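Side-chain contacts in metallocarboxypeptidase (PDB 3DWC), which probably releases C-terminal amino acids of many kinds, proline excepted, from peptides as a metal-dependent carboxypeptidase of the M32 family: residues 10-15 against 60-65; 71-76 against 82-87; 77-82 against 470-475; 431-436 against 463-468. One frame throughout, in Å; residues are numbered along the deposited sequence.

Interaction 1 (10-15 against 60-65)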
# COMPACT_ATOMS: atom_id res chain seq x y z
N GLU B 10 -14.47 -9.37 -21.90
CA GLU B 10 -13.18 -8.72 -21.74
C GLU B 10 -13.31 -7.58 -20.76
O GLU B 10 -12.48 -7.40 -19.90
CB GLU B 10 -12.65 -8.21 -23.07
CG GLU B 10 -11.96 -9.27 -23.91
CD GLU B 10 -11.02 -8.68 -24.97
OE1 GLU B 10 -11.23 -7.52 -25.35
OE2 GLU B 10 -10.08 -9.37 -25.42
N ARG B 11 -14.36 -6.79 -20.95
CA ARG B 11 -14.70 -5.63 -20.10
C ARG B 11 -14.91 -6.01 -18.63
O ARG B 11 -14.46 -5.31 -17.71
CB ARG B 11 -15.96 -4.97 -20.66
CG ARG B 11 -16.32 -3.63 -20.03
CD ARG B 11 -17.79 -3.16 -20.39
NE ARG B 11 -18.79 -3.90 -19.61
CZ ARG B 11 -18.99 -3.76 -18.29
NH1 ARG B 11 -18.28 -2.87 -17.58
NH2 ARG B 11 -19.91 -4.49 -17.68
N VAL B 12 -15.63 -7.10 -18.40
CA VAL B 12 -15.81 -7.62 -17.06
C VAL B 12 -14.47 -8.01 -16.48
O VAL B 12 -14.18 -7.70 -15.35
CB VAL B 12 -16.73 -8.84 -17.04
CG1 VAL B 12 -16.76 -9.48 -15.66
CG2 VAL B 12 -18.14 -8.43 -17.47
N PHE B 13 -13.61 -8.65 -17.27
CA PHE B 13 -12.34 -9.15 -16.72
C PHE B 13 -11.33 -8.02 -16.43
O PHE B 13 -10.53 -8.13 -15.51
CB PHE B 13 -11.78 -10.27 -17.60
CG PHE B 13 -12.32 -11.61 -17.22
CD1 PHE B 13 -13.53 -12.05 -17.72
CD2 PHE B 13 -11.66 -12.40 -16.29
CE1 PHE B 13 -14.06 -13.28 -17.36
CE2 PHE B 13 -12.20 -13.63 -15.90
CZ PHE B 13 -13.42 -14.06 -16.45
N THR B 14 -11.39 -6.94 -17.19
CA THR B 14 -10.66 -5.72 -16.90
C THR B 14 -11.13 -5.12 -15.59
O THR B 14 -10.31 -4.68 -14.80
CB THR B 14 -10.76 -4.72 -18.07
OG1 THR B 14 -10.09 -5.30 -19.22
CG2 THR B 14 -10.11 -3.34 -17.72
N LYS B 15 -12.44 -5.12 -15.33
CA LYS B 15 -12.98 -4.67 -14.05
C LYS B 15 -12.36 -5.45 -12.90
O LYS B 15 -11.82 -4.85 -11.96
CB LYS B 15 -14.51 -4.78 -14.06
CG LYS B 15 -15.21 -3.95 -13.08
CD LYS B 15 -16.62 -3.57 -13.53
CE LYS B 15 -17.48 -4.80 -13.86
NZ LYS B 15 -18.98 -4.59 -13.65
N PRO B 60 -25.14 -14.59 -12.68
CA PRO B 60 -25.69 -15.38 -13.77
C PRO B 60 -25.22 -14.97 -15.17
O PRO B 60 -24.88 -15.84 -15.96
CB PRO B 60 -27.19 -15.20 -13.60
CG PRO B 60 -27.34 -15.08 -12.10
CD PRO B 60 -26.18 -14.25 -11.69
N LYS B 61 -25.11 -13.67 -15.43
CA LYS B 61 -24.79 -13.20 -16.78
C LYS B 61 -23.45 -13.68 -17.33
O LYS B 61 -23.30 -13.83 -18.55
CB LYS B 61 -24.89 -11.67 -16.89
CG LYS B 61 -23.65 -10.91 -16.44
CD LYS B 61 -23.80 -9.37 -16.58
CE LYS B 61 -22.47 -8.65 -16.28
NZ LYS B 61 -22.39 -7.22 -16.72
N ILE B 62 -22.46 -13.92 -16.46
CA ILE B 62 -21.13 -14.30 -16.93
C ILE B 62 -21.19 -15.64 -17.64
O ILE B 62 -20.66 -15.77 -18.75
CB ILE B 62 -20.07 -14.39 -15.77
CG1 ILE B 62 -20.03 -13.10 -14.97
CG2 ILE B 62 -18.69 -14.64 -16.32
CD1 ILE B 62 -19.85 -11.86 -15.83
N ARG B 63 -21.80 -16.62 -17.00
CA ARG B 63 -21.99 -17.94 -17.60
C ARG B 63 -22.70 -17.87 -18.95
O ARG B 63 -22.26 -18.49 -19.92
CB ARG B 63 -22.79 -18.82 -16.65
CG ARG B 63 -22.98 -20.27 -17.12
CD ARG B 63 -24.12 -20.89 -16.34
NE ARG B 63 -24.43 -22.23 -16.84
CZ ARG B 63 -24.04 -23.37 -16.28
NH1 ARG B 63 -23.31 -23.37 -15.16
NH2 ARG B 63 -24.41 -24.53 -16.83
N ALA B 64 -23.79 -17.13 -19.00
CA ALA B 64 -24.52 -16.89 -20.25
C ALA B 64 -23.62 -16.22 -21.28
O ALA B 64 -23.65 -16.56 -22.47
CB ALA B 64 -25.76 -16.05 -19.97
N LEU B 65 -22.78 -15.28 -20.83
CA LEU B 65 -21.86 -14.61 -21.75
C LEU B 65 -20.82 -15.61 -22.31
O LEU B 65 -20.58 -15.66 -23.51
CB LEU B 65 -21.18 -13.41 -21.08
CG LEU B 65 -21.95 -12.09 -20.97
CD1 LEU B 65 -21.16 -11.09 -20.16
CD2 LEU B 65 -22.29 -11.52 -22.34
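An oblique helix-helix packing joins helix 3-32 to helix 60-71 in this largely helical M32 chain, with Val12 and Ile62 at its buried centre and Arg11 and Lys61 at its exposed margin. The local axes pass 11.9 Å apart and their directions differ by 135°, nearer antiparallel than parallel. At that spacing side chains bridge the gap, and Val12 and Ile62 reach toward each other tip to tip. Ile62 CD1 points into the fork of the Val12 methyls: CG1 lies 3.9 Å from Ile62 CD1, and CG2 lies 4.2 Å from the same atom. Ile62 is thus packed by helix 3-32, through Val12 and Leu9, and by helix 78-95, through Trp91. Nearer solvent, Lys61 sets out with chi1 at 84° and runs fully extended beyond CG, so its ammonium crosses the interface. It arrives at about a right angle to the Arg11 side chain, which is bent at chi3. The two cations probably tolerate each other because Glu8 OE1 forms a salt bridge with Arg11 NH2 and a long, weak ion pair with Lys61 NZ. Lys61 NZ stands at the edge of the Arg11 guanidinium, in its plane, 3.8 Å from NH2.

Interaction 2 (71-76 against 82-87)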
# COMPACT_ATOMS: atom_id res chain seq x y z
N LYS B 71 -20.11 -20.54 -28.61
CA LYS B 71 -20.76 -21.10 -29.78
C LYS B 71 -20.20 -20.49 -31.07
O LYS B 71 -20.21 -21.13 -32.11
CB LYS B 71 -22.28 -20.97 -29.69
CG LYS B 71 -22.86 -19.56 -29.66
CD LYS B 71 -24.40 -19.58 -29.72
CE LYS B 71 -25.04 -20.13 -28.43
NZ LYS B 71 -26.47 -19.66 -28.24
N SER B 72 -19.66 -19.27 -30.98
CA SER B 72 -19.15 -18.53 -32.15
C SER B 72 -17.61 -18.46 -32.16
O SER B 72 -17.01 -17.49 -32.63
CB SER B 72 -19.75 -17.11 -32.12
OG SER B 72 -19.46 -16.46 -30.88
N VAL B 73 -16.99 -19.51 -31.65
CA VAL B 73 -15.57 -19.50 -31.28
C VAL B 73 -14.65 -19.09 -32.43
O VAL B 73 -13.71 -18.31 -32.24
CB VAL B 73 -15.15 -20.89 -30.66
CG1 VAL B 73 -13.91 -21.49 -31.35
CG2 VAL B 73 -14.95 -20.77 -29.16
N GLY B 74 -14.94 -19.61 -33.62
CA GLY B 74 -14.08 -19.38 -34.78
C GLY B 74 -14.11 -17.96 -35.33
O GLY B 74 -13.31 -17.62 -36.18
N ASP B 75 -15.03 -17.13 -34.85
CA ASP B 75 -15.05 -15.71 -35.21
C ASP B 75 -14.08 -14.86 -34.34
O ASP B 75 -14.12 -13.62 -34.37
CB ASP B 75 -16.46 -15.16 -35.03
CG ASP B 75 -17.53 -15.98 -35.77
OD1 ASP B 75 -17.25 -16.46 -36.91
OD2 ASP B 75 -18.64 -16.12 -35.20
N LEU B 76 -13.23 -15.50 -33.55
CA LEU B 76 -12.37 -14.74 -32.64
C LEU B 76 -10.95 -14.93 -33.11
O LEU B 76 -10.65 -15.94 -33.70
CB LEU B 76 -12.54 -15.28 -31.22
CG LEU B 76 -13.86 -15.06 -30.48
CD1 LEU B 76 -13.73 -15.62 -29.10
CD2 LEU B 76 -14.22 -13.60 -30.42
N ALA B 82 -7.90 -18.25 -26.94
CA ALA B 82 -7.18 -18.70 -25.72
C ALA B 82 -7.68 -17.95 -24.49
O ALA B 82 -7.83 -18.52 -23.37
CB ALA B 82 -5.69 -18.48 -25.85
N ASN B 83 -7.93 -16.65 -24.69
CA ASN B 83 -8.38 -15.81 -23.57
C ASN B 83 -9.74 -16.31 -23.12
O ASN B 83 -9.98 -16.43 -21.92
CB ASN B 83 -8.37 -14.34 -23.97
CG ASN B 83 -8.56 -13.39 -22.80
OD1 ASN B 83 -8.03 -13.61 -21.70
ND2 ASN B 83 -9.31 -12.32 -23.04
N LEU B 84 -10.61 -16.68 -24.08
CA LEU B 84 -11.93 -17.20 -23.71
C LEU B 84 -11.81 -18.50 -22.90
O LEU B 84 -12.55 -18.71 -21.94
CB LEU B 84 -12.83 -17.41 -24.94
CG LEU B 84 -14.28 -17.84 -24.72
CD1 LEU B 84 -15.03 -16.93 -23.73
CD2 LEU B 84 -15.03 -17.92 -26.07
N ARG B 85 -10.87 -19.36 -23.29
CA ARG B 85 -10.52 -20.56 -22.49
C ARG B 85 -10.09 -20.19 -21.05
O ARG B 85 -10.51 -20.82 -20.09
CB ARG B 85 -9.39 -21.34 -23.16
CG ARG B 85 -9.06 -22.69 -22.52
CD ARG B 85 -7.79 -23.29 -23.12
NE ARG B 85 -6.64 -22.42 -22.89
CZ ARG B 85 -5.63 -22.23 -23.73
NH1 ARG B 85 -5.58 -22.84 -24.90
NH2 ARG B 85 -4.65 -21.41 -23.39
N GLU B 86 -9.25 -19.17 -20.92
CA GLU B 86 -8.76 -18.80 -19.61
C GLU B 86 -9.87 -18.14 -18.78
O GLU B 86 -9.91 -18.32 -17.57
CB GLU B 86 -7.51 -17.96 -19.72
CG GLU B 86 -6.38 -18.69 -20.36
CD GLU B 86 -6.06 -20.04 -19.71
OE1 GLU B 86 -6.03 -20.11 -18.47
OE2 GLU B 86 -5.81 -21.02 -20.44
N MET B 87 -10.78 -17.42 -19.44
CA MET B 87 -11.95 -16.86 -18.77
C MET B 87 -12.84 -17.93 -18.16
O MET B 87 -13.28 -17.80 -17.04
CB MET B 87 -12.81 -16.04 -19.76
CG MET B 87 -12.21 -14.73 -20.21
SD MET B 87 -13.19 -14.00 -21.52
CE MET B 87 -12.52 -12.31 -21.49
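Leu84 receives two neighbours on a single methyl: its CD2 lies 4.0 Å from Leu76 CD1 and 4.2 Å from Val73 CG2. The Leu76 and Leu84 side chains cross at about a right angle. In Leu84, chi1 at -175° carries CG from helix 78-95 toward the turn that leads into it, and chi2 (52°) then puts CD2 at the front. That turn is a short 3-10 segment, 73-75, held by Asp75 N to Ser72 O (3.0 Å) and Leu76 N to Val73 O (3.1 Å); Leu76 points at the helix, while Val73 lies alongside and touches with CG2. Further out, Ala69 and Glu70 of the preceding helix 60-71 touch Leu84, while Met3 and Tyr6 of helix 3-32 touch Leu76. On another side of helix 78-95, Arg85 grips its neighbour Glu86 side-on, NE and NH2 both reaching OE2 in the guanidinium plane, with NE at 2.9 Å. Glu86 OE1 has a second cation, Arg292. Between the two segments themselves no hydrogen bond forms and only 88 Å² is buried in all; the helix-loop-helix connection is therefore joined here by apolar contact alone, without directional bonds across it.

Interaction 3 (77-82 against 470-475). With SO4 (sulfate ion), chain T.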
# COMPACT_ATOMS: atom_id res chain seq x y z
N GLU B 77 -10.08 -13.96 -32.84
CA GLU B 77 -8.67 -14.15 -33.14
C GLU B 77 -8.10 -15.28 -32.25
O GLU B 77 -8.74 -15.70 -31.31
CB GLU B 77 -7.89 -12.85 -32.95
CG GLU B 77 -8.27 -11.74 -33.97
CD GLU B 77 -7.86 -10.33 -33.50
OE1 GLU B 77 -7.25 -10.20 -32.41
OE2 GLU B 77 -8.17 -9.36 -34.23
N LYS B 78 -6.91 -15.76 -32.57
CA LYS B 78 -6.36 -16.96 -31.93
C LYS B 78 -6.19 -16.75 -30.43
O LYS B 78 -6.57 -17.59 -29.62
CB LYS B 78 -5.01 -17.34 -32.54
CG LYS B 78 -4.50 -18.73 -32.15
CD LYS B 78 -2.99 -18.92 -32.44
CE LYS B 78 -2.73 -20.10 -33.40
NZ LYS B 78 -1.39 -20.02 -34.09
N LEU B 79 -5.59 -15.62 -30.10
CA LEU B 79 -5.32 -15.23 -28.74
C LEU B 79 -6.60 -14.91 -27.94
O LEU B 79 -6.62 -15.08 -26.73
CB LEU B 79 -4.37 -14.03 -28.74
CG LEU B 79 -2.90 -14.32 -29.07
CD1 LEU B 79 -2.09 -13.05 -28.93
CD2 LEU B 79 -2.31 -15.38 -28.14
N GLN B 80 -7.65 -14.45 -28.62
CA GLN B 80 -8.95 -14.20 -28.01
C GLN B 80 -9.59 -15.53 -27.68
O GLN B 80 -10.18 -15.69 -26.62
CB GLN B 80 -9.86 -13.41 -28.94
CG GLN B 80 -9.37 -12.02 -29.21
CD GLN B 80 -10.22 -11.27 -30.23
OE1 GLN B 80 -10.73 -11.86 -31.19
NE2 GLN B 80 -10.35 -9.96 -30.04
N ARG B 81 -9.44 -16.50 -28.58
CA ARG B 81 -9.89 -17.87 -28.30
C ARG B 81 -9.20 -18.44 -27.07
O ARG B 81 -9.85 -19.06 -26.23
CB ARG B 81 -9.69 -18.79 -29.52
CG ARG B 81 -10.52 -18.42 -30.74
CD ARG B 81 -10.66 -19.59 -31.72
NE ARG B 81 -9.36 -19.93 -32.27
CZ ARG B 81 -8.82 -19.39 -33.36
NH1 ARG B 81 -9.46 -18.47 -34.07
NH2 ARG B 81 -7.61 -19.78 -33.74
N ALA B 82 -7.90 -18.25 -26.94
CA ALA B 82 -7.18 -18.70 -25.72
C ALA B 82 -7.68 -17.95 -24.49
O ALA B 82 -7.83 -18.52 -23.37
CB ALA B 82 -5.69 -18.48 -25.85
N GLY B 470 2.53 -16.04 -21.59
CA GLY B 470 1.65 -16.22 -20.43
C GLY B 470 0.84 -17.51 -20.44
O GLY B 470 1.39 -18.60 -20.35
N SER B 471 -0.49 -17.39 -20.54
CA SER B 471 -1.41 -18.56 -20.52
C SER B 471 -2.12 -18.81 -21.82
O SER B 471 -3.24 -19.39 -21.82
CB SER B 471 -2.44 -18.42 -19.38
OG SER B 471 -1.73 -18.46 -18.19
N SER B 472 -1.48 -18.41 -22.92
CA SER B 472 -2.09 -18.45 -24.24
C SER B 472 -1.97 -19.84 -24.81
O SER B 472 -2.76 -20.20 -25.65
CB SER B 472 -1.43 -17.46 -25.23
OG SER B 472 -0.02 -17.62 -25.23
N LEU B 473 -0.97 -20.56 -24.36
CA LEU B 473 -0.79 -21.94 -24.65
C LEU B 473 -1.02 -22.79 -23.42
O LEU B 473 -0.74 -22.41 -22.34
CB LEU B 473 0.64 -22.21 -25.10
CG LEU B 473 1.01 -21.42 -26.35
CD1 LEU B 473 2.52 -21.55 -26.54
CD2 LEU B 473 0.20 -21.92 -27.53
N THR B 474 -1.45 -24.00 -23.66
CA THR B 474 -1.43 -25.08 -22.73
C THR B 474 0.01 -25.33 -22.19
O THR B 474 0.99 -25.07 -22.88
CB THR B 474 -1.93 -26.27 -23.57
OG1 THR B 474 -3.37 -26.37 -23.44
CG2 THR B 474 -1.21 -27.55 -23.32
N THR B 475 0.15 -25.84 -20.96
CA THR B 475 1.51 -26.16 -20.45
C THR B 475 2.25 -27.14 -21.38
O THR B 475 3.43 -26.96 -21.65
CB THR B 475 1.48 -26.72 -19.02
OG1 THR B 475 0.73 -25.85 -18.15
CG2 THR B 475 2.91 -26.88 -18.43
S SO4 T . -7.25 -22.70 -31.43
O1 SO4 T . -7.86 -21.77 -30.48
O2 SO4 T . -8.11 -22.91 -32.60
O3 SO4 T . -5.96 -22.17 -31.87
O4 SO4 T . -7.11 -23.99 -30.77
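With chi1 at -75°, Leu79 turns CG opposite its own carbonyl carbon and carries CD2 to within 3.7 Å of Ser472 CB. Ser472 in turn has chi1 at 51°, which leaves OG between its backbone nitrogen and carbonyl carbon; the hydroxyl is used within its own loop, in a hydrogen bond with His469 O, and the serine meets Leu79 through its methylene. One turn along, Ala82 CB points at the same residue and comes within 3.4 Å of Ser472 O, with the two CB atoms 4.4 Å apart. No hydrogen bond links the segments, so the fit rests on van der Waals contact that buries 118 Å² of surface, both sides summed.

Around the start of helix 78-95 the polar groups serve other ends. Glu77 is the N-cap residue, and its backbone N donates to Gln80 OE1 at 2.7 Å, as in one half of a capping box; the Glu77 carboxylate does not return the bond to Gln80 N. Arg81, bent at chi3, lays one guanidinium face under Glu77 O and Lys78 CA and presents its edge to a sulfate ion, probably from the crystallisation liquor. NE binds sulfate O1 at 3.0 Å and nearly straight (167°), whereas the bond from NH2 to O3 is long and weak.

Segment 470-475 links helix 456-467 to helix 475-483, and it is also tied to a neighbouring loop through Ser471 OG to Met290 O and Leu473 O to Arg292 NH1. The first turn of helix 78-95 is thus wedged between this connection and helix 3-32, where Gln80 touches Tyr6.

Interaction 4 (431-436 against 463-468)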
# COMPACT_ATOMS: atom_id res chain seq x y z
N ALA B 431 15.37 -27.13 -15.03
CA ALA B 431 16.44 -27.96 -15.56
C ALA B 431 16.26 -28.18 -17.03
O ALA B 431 17.21 -28.09 -17.75
CB ALA B 431 16.48 -29.33 -14.81
N GLN B 432 15.03 -28.46 -17.45
CA GLN B 432 14.66 -28.63 -18.83
C GLN B 432 14.92 -27.36 -19.68
O GLN B 432 15.42 -27.43 -20.77
CB GLN B 432 13.19 -29.05 -18.95
CG GLN B 432 12.78 -29.48 -20.39
CD GLN B 432 11.55 -30.39 -20.44
OE1 GLN B 432 11.37 -31.21 -19.55
NE2 GLN B 432 10.75 -30.29 -21.51
N LEU B 433 14.51 -26.22 -19.18
CA LEU B 433 14.74 -24.94 -19.85
C LEU B 433 16.23 -24.60 -20.03
O LEU B 433 16.65 -24.16 -21.09
CB LEU B 433 14.06 -23.83 -19.01
CG LEU B 433 13.18 -22.75 -19.63
CD1 LEU B 433 13.30 -21.46 -18.78
CD2 LEU B 433 13.34 -22.44 -21.17
N MET B 434 17.00 -24.78 -18.98
CA MET B 434 18.45 -24.55 -19.02
C MET B 434 19.13 -25.53 -19.94
O MET B 434 20.02 -25.12 -20.67
CB MET B 434 19.10 -24.61 -17.62
CG MET B 434 20.60 -24.31 -17.61
SD MET B 434 21.06 -22.72 -18.40
CE MET B 434 20.95 -21.63 -16.94
N SER B 435 18.68 -26.79 -19.98
CA SER B 435 19.24 -27.73 -20.96
C SER B 435 19.10 -27.23 -22.37
O SER B 435 20.01 -27.32 -23.11
CB SER B 435 18.59 -29.14 -20.91
OG SER B 435 18.96 -29.73 -19.69
N CYS B 436 17.90 -26.81 -22.73
CA CYS B 436 17.61 -26.20 -24.01
C CYS B 436 18.44 -24.95 -24.30
O CYS B 436 19.03 -24.78 -25.38
CB CYS B 436 16.11 -25.83 -24.07
SG CYS B 436 15.68 -25.02 -25.61
N ASN B 463 12.49 -15.15 -22.06
CA ASN B 463 11.43 -14.24 -22.41
C ASN B 463 10.73 -14.77 -23.62
O ASN B 463 9.50 -14.81 -23.65
CB ASN B 463 12.01 -12.84 -22.62
CG ASN B 463 10.92 -11.75 -22.84
OD1 ASN B 463 9.88 -11.73 -22.20
ND2 ASN B 463 11.22 -10.83 -23.75
N GLU B 464 11.51 -15.19 -24.62
CA GLU B 464 10.97 -15.74 -25.83
C GLU B 464 10.23 -17.04 -25.57
O GLU B 464 9.15 -17.25 -26.10
CB GLU B 464 12.08 -15.97 -26.92
CG GLU B 464 11.87 -17.29 -27.78
CD GLU B 464 13.12 -17.73 -28.55
OE1 GLU B 464 13.69 -16.86 -29.27
OE2 GLU B 464 13.51 -18.96 -28.48
N LYS B 465 10.84 -17.93 -24.83
CA LYS B 465 10.30 -19.28 -24.67
C LYS B 465 9.12 -19.37 -23.73
O LYS B 465 8.23 -20.20 -23.94
CB LYS B 465 11.39 -20.28 -24.21
CG LYS B 465 12.40 -20.57 -25.28
CD LYS B 465 13.61 -21.38 -24.74
CE LYS B 465 14.58 -21.66 -25.87
NZ LYS B 465 13.95 -22.40 -27.05
N ILE B 466 9.13 -18.55 -22.70
CA ILE B 466 8.17 -18.67 -21.65
C ILE B 466 7.42 -17.37 -21.41
O ILE B 466 6.19 -17.34 -21.55
CB ILE B 466 8.80 -19.12 -20.31
CG1 ILE B 466 9.56 -20.45 -20.49
CG2 ILE B 466 7.71 -19.22 -19.24
CD1 ILE B 466 8.68 -21.63 -20.97
N TRP B 467 8.13 -16.31 -21.03
CA TRP B 467 7.44 -15.16 -20.43
C TRP B 467 6.45 -14.51 -21.38
O TRP B 467 5.36 -14.18 -20.97
CB TRP B 467 8.38 -14.11 -19.80
CG TRP B 467 9.48 -14.62 -18.94
CD1 TRP B 467 9.49 -15.76 -18.20
CD2 TRP B 467 10.72 -13.97 -18.66
NE1 TRP B 467 10.67 -15.88 -17.50
CE2 TRP B 467 11.45 -14.79 -17.79
CE3 TRP B 467 11.30 -12.78 -19.11
CZ2 TRP B 467 12.72 -14.45 -17.35
CZ3 TRP B 467 12.59 -12.46 -18.70
CH2 TRP B 467 13.28 -13.29 -17.84
N GLN B 468 6.77 -14.39 -22.66
CA GLN B 468 5.87 -13.65 -23.57
C GLN B 468 4.55 -14.36 -23.87
O GLN B 468 3.63 -13.72 -24.34
CB GLN B 468 6.53 -13.37 -24.91
CG GLN B 468 6.74 -14.63 -25.77
CD GLN B 468 7.16 -14.27 -27.17
OE1 GLN B 468 6.74 -13.24 -27.66
NE2 GLN B 468 7.96 -15.13 -27.84
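Lys465 and Ile466 meet Leu433 and Cys436 across a nearly antiparallel pair of helices, 421-441 and 456-467, whose local axes are inclined at 163° and 11.9 Å apart. Taken in order, Asn463 opens a wider pi-type turn: its O accepts from Gln468 N, five residues on, at 2.9 Å. The Glu464 carboxylate makes a long salt bridge with Lys465. Lys465 makes the main contact. Its aliphatic chain slides past Leu433 in the opposite direction, CD lying 3.7 Å from Leu433 CD2; the extended chain brings CE to 3.5 Å from Cys436 SG, and the bend at chi4 (-58°) puts NZ at the same distance. The buried ammonium is satisfied beyond this pair, by a hydrogen bond to Ala482 O and a salt bridge to Glu440 OE2, which probably stabilise its charge. Ile466 adds an apolar touch, CG1 to Leu433 CD1 at 4.2 Å, so the two methyls of Leu433 are shared between successive residues. Trp467 turns to helix 294-309, its NE1 bonded to Gln300 OE1. Gln468 folds back on the preceding turn: NE2 reaches Glu464 O at 3.0 Å, in the carbonyl plane on a lone pair, with an N-H...O angle of 163°.

From the N terminus, interaction 1 closes a loop of 44 residues and joins helix 3-32 to helix 60-71. Interaction 2 follows in series, folding the turn after that helix onto helix 78-95; the first two touch where Met87 packs on Phe13 and Glu10. Interaction 3 begins inside the short loop of interaction 2, shares Ala82 with it and crosses it, then spans 387 residues to tie the N-terminal helices to the 470-475 connection near the C terminus. Arg85 of interaction 2 also bonds to Ser472 O, so the two contacts meet there. Interaction 4 is nested within this long loop, and the pair of helices 421-441 and 456-467 leads into the 470-475 segment.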